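Local coordinates for putative Glycosidase (Bacteroides thetaiotaomicron, PDB 3R67), which is of undetermined function but is named a putative glycosidase and belongs to a superfamily of five-bladed beta-propeller proteins, at residues 33-38 with 102-107; 141-146 with 174-179; 161-166 with 218-223. All coordinates share one frame; numbering follows the deposited sequence.

In the fold
All three interactions join strands or their ends to loops or neighbouring strands, in a fold consistent with a beta-propeller. Interaction 1 lies farthest out, about 21 Å from the centre of the chain to its own centre, and is apolar, with no direct hydrogen bond across it. Interactions 2 and 3 combine backbone bonds with aromatic contacts around buried residues, Ala144 and Ser177 in one, Ala163, Phe164 and Trp220 in the other. These two touch, because strands 144-151 and 158-162 are neighbours in one sheet: Leu146 packs on Phe164 and probably accepts a hydrogen bond from the backbone of Ala163. Their exposed margins carry charged contacts, Arg145 with Asp174 and Lys166 with Asn219.

Interaction 1. Residues 33-38 with 102-107; sequences TVFYCP and VFYPAD
Phe35 drives the tip of its ring into the face of Tyr104 in an edge-to-face pair, with the centroids 4.7 Å apart and the planes at 59°. Phe35 CZ stands over the centre of the tyrosine ring and comes within 3.6 Å of Tyr104 CD1, while Phe35 CE1 leans toward the phenol end. Beside this pair, one atom of Pro38 does most of the touching: its CG lies 3.9 Å from Ala106 CB and 4.1 Å from Tyr104 CE1, and also rests against the carbonyl oxygen of Pro105. No direct hydrogen bond crosses the contact, although a water bridges Pro38 O and Asp107 OD2 through two weak bonds. With CG anti to the backbone N (chi1 159°), Phe35 extends its ring toward 102-107; Tyr104, at chi1 42°, turns its ring face to meet CZ. Further out, Lys159 donates to Tyr104 O, and Lys111 forms a salt bridge with Asp107 OD1. Phe35 is anchored by backbone bonds to Val44 in the two-stranded sheet of 35-37 and 42-44, and both aromatic rings touch Arg83 of strand 82-89. The contact thus ties that small sheet to the loop running from strand 96-97 to helix 111-114.

Interaction 2. Residues 141-146 with 174-179; sequences RKQARL and DEFSKS. With EDO (1,2-ethanediol), chain I.
Ala144 and Leu146, in strand 144-151 of a four-stranded antiparallel sheet, meet Phe176 and Ser177 in the connection that leads on to strand 180-187 of the next sheet. Ser177 grips the strand twice. Its N donates to Ala144 O (2.9 Å), and its OG accepts an almost straight bond from Leu146 N (2.7 Å, 174°). With chi1 at 59°, OG is turned between the backbone N and carbonyl carbon of Ser177 to receive that N-H. Ala144 CB sits over the face of the Phe176 ring in a CH-pi contact, 3.9 Å from the centroid, and Gln143 CG reaches Phe176 CD1 at 3.6 Å. Arg145 leaves the strand pointing away, but its extended chain brings NH2 back to Asp174 OD1 (2.9 Å) in a salt bridge, the two side chains lying side by side. The oxygen lies near the guanidinium plane but is met on its anti side, somewhat out of the carboxylate plane. Arg145 NE donates to Phe173 O, and the Gln143 amide covers one guanidinium face. Lys178 NZ donates to O1 of a 1,2-ethanediol (2.8 Å), probably from the crystallisation liquor, which is also hydrogen-bonded to Glu120 OE1. The buried serine hydroxyl therefore satisfies a strand N-H through a side chain, whereas the salt bridge ends on a poorly ordered, exposed aspartate and probably adds a less rigid electrostatic tie.

Interaction 3. Residues 161-166 with 218-223; sequences GPAFAK and INWEPM
Phe164 packs against Trp220 and Pro222 with one side of its ring, CG to CE1, engaged across the contact. At its base, CB directs CG away from the backbone carbonyl carbon and beside the N (chi1 -47°), and CG already lies 3.9 Å from Pro222 CG. At CD1 the ring edge meets Trp220 O, 3.5 Å away, while Pro222 CG sits over the ring face in a CH-pi contact, 3.8 Å from the centroid. Ala163 CB lies above the opposite face, nearer the rim. Further along, Phe164 CE1 meets Trp220 CB at 3.9 Å. At the tip, CZ touches Leu146 CD2 at 3.7 Å, where the ring joins the neighbouring strand 144-151. Phe164 is the third residue of a type I beta turn, Pro162 to Ala165, that begins on the last residue of strand 158-162, an outer strand of its antiparallel sheet. The turn presents Ala163 O to Trp220 N (2.8 Å, N-H...O angle 164°), so a backbone bond links two sheets consistent with successive propeller blades. Ala163 CB also rests near Trp220 CD1. Toward solvent, Lys166 extends alongside the turn, bent only at its end (chi4 64°), and NZ donates to Asn219 OD1 at 3.1 Å. Two waters accept from Lys166 N: one donates to Asn219 OD1, and the other, more weakly bound to that N, donates to Trp220 O.

Interaction 1. Residues 33-38 with 102-107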
loop_
_atom_site.group_PDB
_atom_site.type_symbol
_atom_site.label_atom_id
_atom_site.label_comp_id
_atom_site.label_asym_id
_atom_site.label_seq_id
_atom_site.Cartn_x
_atom_site.Cartn_y
_atom_site.Cartn_z
ATOM N N THR A 33 8.023 -17.947 -15.343
ATOM C CA THR A 33 7.062 -18.574 -14.425
ATOM C C THR A 33 5.666 -18.577 -15.053
ATOM O O THR A 33 5.297 -17.663 -15.795
ATOM C CB THR A 33 7.059 -17.893 -13.072
ATOM O OG1 THR A 33 6.780 -16.515 -13.273
ATOM C CG2 THR A 33 8.367 -18.089 -12.308
ATOM N N VAL A 34 4.894 -19.600 -14.756
ATOM C CA VAL A 34 3.584 -19.752 -15.368
ATOM C C VAL A 34 2.536 -20.090 -14.284
ATOM O O VAL A 34 2.861 -20.593 -13.205
ATOM C CB VAL A 34 3.701 -20.858 -16.470
ATOM C CG1 VAL A 34 4.063 -22.213 -15.879
ATOM C CG2 VAL A 34 2.460 -20.949 -17.338
ATOM N N PHE A 35 1.275 -19.777 -14.589
ATOM C CA PHE A 35 0.134 -20.027 -13.719
ATOM C C PHE A 35 -1.088 -20.385 -14.540
ATOM O O PHE A 35 -1.328 -19.773 -15.574
ATOM C CB PHE A 35 -0.120 -18.774 -12.870
ATOM C CG PHE A 35 -1.476 -18.579 -12.248
ATOM C CD1 PHE A 35 -1.864 -19.331 -11.141
ATOM C CD2 PHE A 35 -2.300 -17.536 -12.663
ATOM C CE1 PHE A 35 -3.077 -19.086 -10.495
ATOM C CE2 PHE A 35 -3.520 -17.299 -12.032
ATOM C CZ PHE A 35 -3.910 -18.091 -10.962
ATOM N N TYR A 36 -1.862 -21.366 -14.094
ATOM C CA TYR A 36 -3.096 -21.664 -14.798
ATOM C C TYR A 36 -4.200 -20.789 -14.217
ATOM O O TYR A 36 -4.619 -20.994 -13.070
ATOM C CB TYR A 36 -3.448 -23.141 -14.734
ATOM C CG TYR A 36 -4.515 -23.483 -15.737
ATOM C CD1 TYR A 36 -4.179 -23.862 -17.033
ATOM C CD2 TYR A 36 -5.863 -23.334 -15.425
ATOM C CE1 TYR A 36 -5.154 -24.159 -17.974
ATOM C CE2 TYR A 36 -6.851 -23.595 -16.368
ATOM C CZ TYR A 36 -6.490 -24.026 -17.638
ATOM O OH TYR A 36 -7.449 -24.297 -18.575
ATOM N N CYS A 37 -4.640 -19.783 -14.987
ATOM C CA CYS A 37 -5.628 -18.821 -14.504
ATOM C C CYS A 37 -7.029 -19.424 -14.561
ATOM O O CYS A 37 -7.474 -19.875 -15.627
ATOM C CB CYS A 37 -5.563 -17.516 -15.285
ATOM S SG CYS A 37 -6.828 -16.314 -14.803
ATOM N N PRO A 38 -7.757 -19.405 -13.420
ATOM C CA PRO A 38 -9.127 -19.946 -13.430
ATOM C C PRO A 38 -10.117 -19.046 -14.213
ATOM O O PRO A 38 -11.172 -19.552 -14.598
ATOM C CB PRO A 38 -9.492 -20.015 -11.946
ATOM C CG PRO A 38 -8.639 -18.997 -11.292
ATOM C CD PRO A 38 -7.366 -18.919 -12.075
ATOM N N VAL A 102 -0.365 -16.016 -5.085
ATOM C CA VAL A 102 -1.116 -16.539 -3.929
ATOM C C VAL A 102 -2.507 -15.855 -3.846
ATOM O O VAL A 102 -3.383 -16.347 -3.128
ATOM C CB VAL A 102 -0.332 -16.388 -2.587
ATOM C CG1 VAL A 102 0.888 -17.310 -2.569
ATOM C CG2 VAL A 102 0.058 -14.930 -2.307
ATOM N N PHE A 103 -2.704 -14.752 -4.587
ATOM C CA PHE A 103 -3.944 -13.988 -4.562
ATOM C C PHE A 103 -4.214 -13.443 -5.955
ATOM O O PHE A 103 -3.316 -12.861 -6.582
ATOM C CB PHE A 103 -3.855 -12.873 -3.510
ATOM C CG PHE A 103 -5.189 -12.292 -3.139
ATOM C CD1 PHE A 103 -6.001 -12.927 -2.204
ATOM C CD2 PHE A 103 -5.605 -11.071 -3.663
ATOM C CE1 PHE A 103 -7.229 -12.379 -1.835
ATOM C CE2 PHE A 103 -6.816 -10.507 -3.274
ATOM C CZ PHE A 103 -7.626 -11.171 -2.373
ATOM N N TYR A 104 -5.434 -13.693 -6.479
ATOM C CA TYR A 104 -5.762 -13.354 -7.862
ATOM C C TYR A 104 -7.241 -13.398 -8.140
ATOM O O TYR A 104 -7.956 -14.049 -7.380
ATOM C CB TYR A 104 -5.050 -14.379 -8.806
ATOM C CG TYR A 104 -5.110 -15.807 -8.317
ATOM C CD1 TYR A 104 -6.203 -16.615 -8.605
ATOM C CD2 TYR A 104 -4.064 -16.356 -7.570
ATOM C CE1 TYR A 104 -6.273 -17.922 -8.137
ATOM C CE2 TYR A 104 -4.138 -17.649 -7.070
ATOM C CZ TYR A 104 -5.243 -18.430 -7.366
ATOM O OH TYR A 104 -5.321 -19.708 -6.890
ATOM N N PRO A 105 -7.729 -12.834 -9.280
ATOM C CA PRO A 105 -9.147 -13.008 -9.616
ATOM C C PRO A 105 -9.433 -14.482 -9.924
ATOM O O PRO A 105 -8.641 -15.152 -10.602
ATOM C CB PRO A 105 -9.341 -12.090 -10.837
ATOM C CG PRO A 105 -8.040 -11.967 -11.455
ATOM C CD PRO A 105 -7.036 -12.040 -10.319
ATOM N N ALA A 106 -10.518 -15.007 -9.359
ATOM C CA ALA A 106 -10.886 -16.414 -9.534
ATOM C C ALA A 106 -12.393 -16.546 -9.749
ATOM O O ALA A 106 -13.120 -15.541 -9.714
ATOM C CB ALA A 106 -10.442 -17.219 -8.316
ATOM N N ASP A 107 -12.869 -17.774 -9.974
ATOM C CA ASP A 107 -14.292 -18.019 -10.147
ATOM C C ASP A 107 -14.906 -18.133 -8.757
ATOM O O ASP A 107 -15.207 -19.228 -8.294
ATOM C CB ASP A 107 -14.537 -19.263 -11.017
ATOM C CG ASP A 107 -15.983 -19.444 -11.438
ATOM O OD1 ASP A 107 -16.741 -18.447 -11.397
ATOM O OD2 ASP A 107 -16.347 -20.581 -11.852
HETATM O O HOH W 1 -13.353 -21.745 -13.163
#

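Interaction 2. Residues 141-146 with 174-179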
loop_
_atom_site.group_PDB
_atom_site.type_symbol
_atom_site.label_atom_id
_atom_site.label_comp_id
_atom_site.label_asym_id
_atom_site.label_seq_id
_atom_site.Cartn_x
_atom_site.Cartn_y
_atom_site.Cartn_z
ATOM N N ARG A 141 -12.104 -2.750 -14.567
ATOM C CA ARG A 141 -11.896 -1.735 -15.617
ATOM C C ARG A 141 -13.104 -0.756 -15.690
ATOM O O ARG A 141 -13.095 0.168 -16.516
ATOM C CB ARG A 141 -11.611 -2.341 -17.003
ATOM C CG ARG A 141 -10.373 -3.202 -16.990
ATOM C CD ARG A 141 -9.916 -3.668 -18.341
ATOM N NE ARG A 141 -8.789 -4.581 -18.135
ATOM C CZ ARG A 141 -8.371 -5.497 -18.999
ATOM N NH1 ARG A 141 -9.017 -5.682 -20.147
ATOM N NH2 ARG A 141 -7.351 -6.291 -18.692
ATOM N N LYS A 142 -14.092 -0.920 -14.780
ATOM C CA LYS A 142 -15.268 -0.061 -14.667
ATOM C C LYS A 142 -15.166 0.740 -13.367
ATOM O O LYS A 142 -15.257 1.970 -13.384
ATOM C CB LYS A 142 -16.570 -0.875 -14.747
ATOM C CG LYS A 142 -16.815 -1.448 -16.144
ATOM C CD LYS A 142 -17.978 -2.427 -16.206
ATOM C CE LYS A 142 -18.504 -2.642 -17.621
ATOM N NZ LYS A 142 -17.514 -3.222 -18.573
ATOM N N GLN A 143 -14.912 0.058 -12.254
ATOM C CA GLN A 143 -14.774 0.745 -10.984
ATOM C C GLN A 143 -13.713 0.079 -10.090
ATOM O O GLN A 143 -13.585 -1.142 -10.067
ATOM C CB GLN A 143 -16.115 0.791 -10.256
ATOM C CG GLN A 143 -16.114 1.722 -9.057
ATOM C CD GLN A 143 -17.258 1.420 -8.218
ATOM O OE1 GLN A 143 -17.072 1.114 -7.047
ATOM N NE2 GLN A 143 -18.462 1.452 -8.799
ATOM N N ALA A 144 -12.958 0.918 -9.357
ATOM C CA ALA A 144 -11.956 0.532 -8.368
ATOM C C ALA A 144 -12.602 0.533 -7.003
ATOM O O ALA A 144 -13.193 1.533 -6.609
ATOM C CB ALA A 144 -10.743 1.478 -8.411
ATOM N N ARG A 145 -12.525 -0.579 -6.295
ATOM C CA ARG A 145 -13.104 -0.703 -4.958
ATOM C C ARG A 145 -12.084 -1.259 -3.966
ATOM O O ARG A 145 -11.419 -2.254 -4.257
ATOM C CB ARG A 145 -14.357 -1.619 -4.968
ATOM C CG ARG A 145 -15.548 -1.129 -5.766
ATOM C CD ARG A 145 -16.666 -2.164 -5.787
ATOM N NE ARG A 145 -17.878 -1.660 -6.437
ATOM C CZ ARG A 145 -18.146 -1.773 -7.738
ATOM N NH1 ARG A 145 -17.279 -2.372 -8.556
ATOM N NH2 ARG A 145 -19.273 -1.277 -8.233
ATOM N N LEU A 146 -11.984 -0.627 -2.791
ATOM C CA LEU A 146 -11.170 -1.106 -1.677
ATOM C C LEU A 146 -11.856 -2.330 -1.058
ATOM O O LEU A 146 -12.993 -2.220 -0.605
ATOM C CB LEU A 146 -10.969 0.028 -0.643
ATOM C CG LEU A 146 -10.211 -0.284 0.638
ATOM C CD1 LEU A 146 -8.756 -0.661 0.341
ATOM C CD2 LEU A 146 -10.293 0.913 1.592
ATOM N N ASP A 174 -20.527 1.327 -4.545
ATOM C CA ASP A 174 -20.068 1.700 -5.882
ATOM C C ASP A 174 -19.109 2.920 -5.856
ATOM O O ASP A 174 -18.808 3.499 -6.913
ATOM C CB ASP A 174 -21.275 2.020 -6.779
ATOM C CG ASP A 174 -22.227 0.863 -7.015
ATOM O OD1 ASP A 174 -21.745 -0.289 -7.169
ATOM O OD2 ASP A 174 -23.447 1.117 -7.127
ATOM N N GLU A 175 -18.602 3.286 -4.661
ATOM C CA GLU A 175 -17.670 4.406 -4.494
ATOM C C GLU A 175 -16.253 4.006 -4.955
ATOM O O GLU A 175 -15.772 2.939 -4.554
ATOM C CB GLU A 175 -17.653 4.850 -3.017
ATOM C CG GLU A 175 -16.920 6.153 -2.733
ATOM C CD GLU A 175 -17.574 7.423 -3.243
ATOM O OE1 GLU A 175 -18.817 7.439 -3.401
ATOM O OE2 GLU A 175 -16.849 8.431 -3.406
ATOM N N PHE A 176 -15.578 4.877 -5.756
ATOM C CA PHE A 176 -14.216 4.648 -6.259
ATOM C C PHE A 176 -13.236 4.750 -5.076
ATOM O O PHE A 176 -12.985 5.858 -4.585
ATOM C CB PHE A 176 -13.872 5.649 -7.391
ATOM C CG PHE A 176 -13.218 5.062 -8.628
ATOM C CD1 PHE A 176 -13.992 4.563 -9.679
ATOM C CD2 PHE A 176 -11.832 5.046 -8.763
ATOM C CE1 PHE A 176 -13.391 4.025 -10.829
ATOM C CE2 PHE A 176 -11.230 4.527 -9.925
ATOM C CZ PHE A 176 -12.015 4.013 -10.945
ATOM N N SER A 177 -12.751 3.582 -4.569
ATOM C CA SER A 177 -11.890 3.533 -3.386
ATOM C C SER A 177 -10.684 2.626 -3.584
ATOM O O SER A 177 -10.694 1.721 -4.430
ATOM C CB SER A 177 -12.675 3.062 -2.171
ATOM O OG SER A 177 -13.235 1.783 -2.379
ATOM N N LYS A 178 -9.626 2.902 -2.799
ATOM C CA LYS A 178 -8.327 2.227 -2.811
ATOM C C LYS A 178 -7.387 2.819 -1.758
ATOM O O LYS A 178 -7.708 3.854 -1.184
ATOM C CB LYS A 178 -7.676 2.337 -4.211
ATOM C CG LYS A 178 -7.494 3.760 -4.746
ATOM C CD LYS A 178 -6.505 3.850 -5.920
ATOM C CE LYS A 178 -6.894 3.087 -7.159
ATOM N NZ LYS A 178 -5.829 3.190 -8.185
ATOM N N SER A 179 -6.214 2.179 -1.556
ATOM C CA SER A 179 -5.063 2.582 -0.745
ATOM C C SER A 179 -5.428 2.849 0.733
ATOM O O SER A 179 -5.609 3.988 1.137
ATOM C CB SER A 179 -4.435 3.833 -1.345
ATOM O OG SER A 179 -4.208 3.621 -2.728
HETATM C C1 EDO I . -7.149 0.861 -11.115
HETATM O O1 EDO I . -6.477 1.119 -9.884
HETATM C C2 EDO I . -7.526 2.174 -11.789
HETATM O O2 EDO I . -8.440 2.850 -10.920
HETATM O O HOH W 2 -15.314 -0.276 -0.622
#

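Interaction 3. Residues 161-166 with 218-223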
loop_
_atom_site.group_PDB
_atom_site.type_symbol
_atom_site.label_atom_id
_atom_site.label_comp_id
_atom_site.label_asym_id
_atom_site.label_seq_id
_atom_site.Cartn_x
_atom_site.Cartn_y
_atom_site.Cartn_z
ATOM N N GLY A 161 -15.113 -8.992 0.151
ATOM C CA GLY A 161 -15.677 -7.975 -0.717
ATOM C C GLY A 161 -15.334 -6.565 -0.290
ATOM O O GLY A 161 -14.496 -6.373 0.601
ATOM N N PRO A 162 -15.984 -5.558 -0.930
ATOM C CA PRO A 162 -15.675 -4.148 -0.612
ATOM C C PRO A 162 -15.776 -3.844 0.874
ATOM O O PRO A 162 -16.713 -4.285 1.545
ATOM C CB PRO A 162 -16.736 -3.372 -1.394
ATOM C CG PRO A 162 -17.018 -4.247 -2.587
ATOM C CD PRO A 162 -16.964 -5.656 -2.037
ATOM N N ALA A 163 -14.774 -3.097 1.385
ATOM C CA ALA A 163 -14.648 -2.687 2.785
ATOM C C ALA A 163 -15.801 -1.784 3.213
ATOM O O ALA A 163 -16.200 -1.831 4.375
ATOM C CB ALA A 163 -13.327 -1.964 2.990
ATOM N N PHE A 164 -16.340 -0.969 2.284
ATOM C CA PHE A 164 -17.426 -0.030 2.593
ATOM C C PHE A 164 -18.770 -0.501 2.030
ATOM O O PHE A 164 -19.644 0.319 1.792
ATOM C CB PHE A 164 -17.101 1.371 2.031
ATOM C CG PHE A 164 -15.717 1.897 2.309
ATOM C CD1 PHE A 164 -15.194 1.880 3.597
ATOM C CD2 PHE A 164 -14.969 2.493 1.300
ATOM C CE1 PHE A 164 -13.915 2.376 3.857
ATOM C CE2 PHE A 164 -13.693 2.999 1.563
ATOM C CZ PHE A 164 -13.181 2.941 2.844
ATOM N N ALA A 165 -18.938 -1.804 1.827
ATOM C CA ALA A 165 -20.163 -2.372 1.252
ATOM C C ALA A 165 -21.410 -2.111 2.093
ATOM O O ALA A 165 -22.425 -1.741 1.513
ATOM C CB ALA A 165 -20.018 -3.869 1.076
ATOM N N LYS A 166 -21.353 -2.295 3.427
ATOM C CA LYS A 166 -22.527 -2.189 4.300
ATOM C C LYS A 166 -22.741 -0.801 4.931
ATOM O O LYS A 166 -23.888 -0.493 5.272
ATOM C CB LYS A 166 -22.435 -3.208 5.452
ATOM C CG LYS A 166 -22.525 -4.659 4.987
ATOM C CD LYS A 166 -22.537 -5.631 6.148
ATOM C CE LYS A 166 -22.520 -7.083 5.728
ATOM N NZ LYS A 166 -21.270 -7.459 5.004
ATOM N N ILE A 218 -13.510 -6.174 8.888
ATOM C CA ILE A 218 -14.057 -6.549 7.585
ATOM C C ILE A 218 -14.959 -5.418 7.051
ATOM O O ILE A 218 -14.803 -5.003 5.901
ATOM C CB ILE A 218 -14.827 -7.897 7.740
ATOM C CG1 ILE A 218 -13.903 -9.049 8.239
ATOM C CG2 ILE A 218 -15.635 -8.291 6.504
ATOM C CD1 ILE A 218 -12.659 -9.284 7.542
ATOM N N ASN A 219 -15.900 -4.941 7.886
ATOM C CA ASN A 219 -16.862 -3.897 7.554
ATOM C C ASN A 219 -16.377 -2.583 8.109
ATOM O O ASN A 219 -16.303 -2.416 9.329
ATOM C CB ASN A 219 -18.237 -4.264 8.098
ATOM C CG ASN A 219 -18.753 -5.560 7.523
ATOM O OD1 ASN A 219 -19.103 -5.660 6.340
ATOM N ND2 ASN A 219 -18.799 -6.589 8.347
ATOM N N TRP A 220 -15.998 -1.669 7.205
ATOM C CA TRP A 220 -15.439 -0.368 7.534
ATOM C C TRP A 220 -16.442 0.723 7.236
ATOM O O TRP A 220 -17.170 0.651 6.252
ATOM C CB TRP A 220 -14.127 -0.141 6.765
ATOM C CG TRP A 220 -13.043 -1.074 7.216
ATOM C CD1 TRP A 220 -12.822 -2.353 6.785
ATOM C CD2 TRP A 220 -12.077 -0.827 8.245
ATOM N NE1 TRP A 220 -11.762 -2.905 7.462
ATOM C CE2 TRP A 220 -11.301 -1.998 8.383
ATOM C CE3 TRP A 220 -11.775 0.285 9.050
ATOM C CZ2 TRP A 220 -10.235 -2.086 9.282
ATOM C CZ3 TRP A 220 -10.734 0.187 9.957
ATOM C CH2 TRP A 220 -9.975 -0.984 10.066
ATOM N N GLU A 221 -16.467 1.740 8.097
ATOM C CA GLU A 221 -17.393 2.852 7.998
ATOM C C GLU A 221 -16.637 4.197 7.812
ATOM O O GLU A 221 -16.054 4.694 8.779
ATOM C CB GLU A 221 -18.270 2.889 9.261
ATOM C CG GLU A 221 -19.341 3.956 9.238
ATOM C CD GLU A 221 -20.101 4.074 10.538
ATOM O OE1 GLU A 221 -19.560 4.679 11.490
ATOM O OE2 GLU A 221 -21.248 3.580 10.602
ATOM N N PRO A 222 -16.657 4.801 6.590
ATOM C CA PRO A 222 -15.995 6.107 6.394
ATOM C C PRO A 222 -16.593 7.195 7.280
ATOM O O PRO A 222 -17.822 7.273 7.421
ATOM C CB PRO A 222 -16.256 6.422 4.912
ATOM C CG PRO A 222 -16.564 5.100 4.280
ATOM C CD PRO A 222 -17.298 4.336 5.339
HETATM N N MSE A 223 -15.736 8.029 7.895
HETATM C CA MSE A 223 -16.230 9.103 8.764
HETATM C C MSE A 223 -16.695 10.260 7.914
HETATM O O MSE A 223 -16.027 10.621 6.944
HETATM C CB MSE A 223 -15.170 9.544 9.769
HETATM C CG MSE A 223 -14.871 8.450 10.803
HETATM SE SE MSE A 223 -13.577 8.978 12.116
HETATM C CE MSE A 223 -14.611 10.392 12.972
HETATM O O HOH W 3 -18.871 -3.748 4.406
HETATM O O HOH W 4 -19.259 -1.282 5.739
#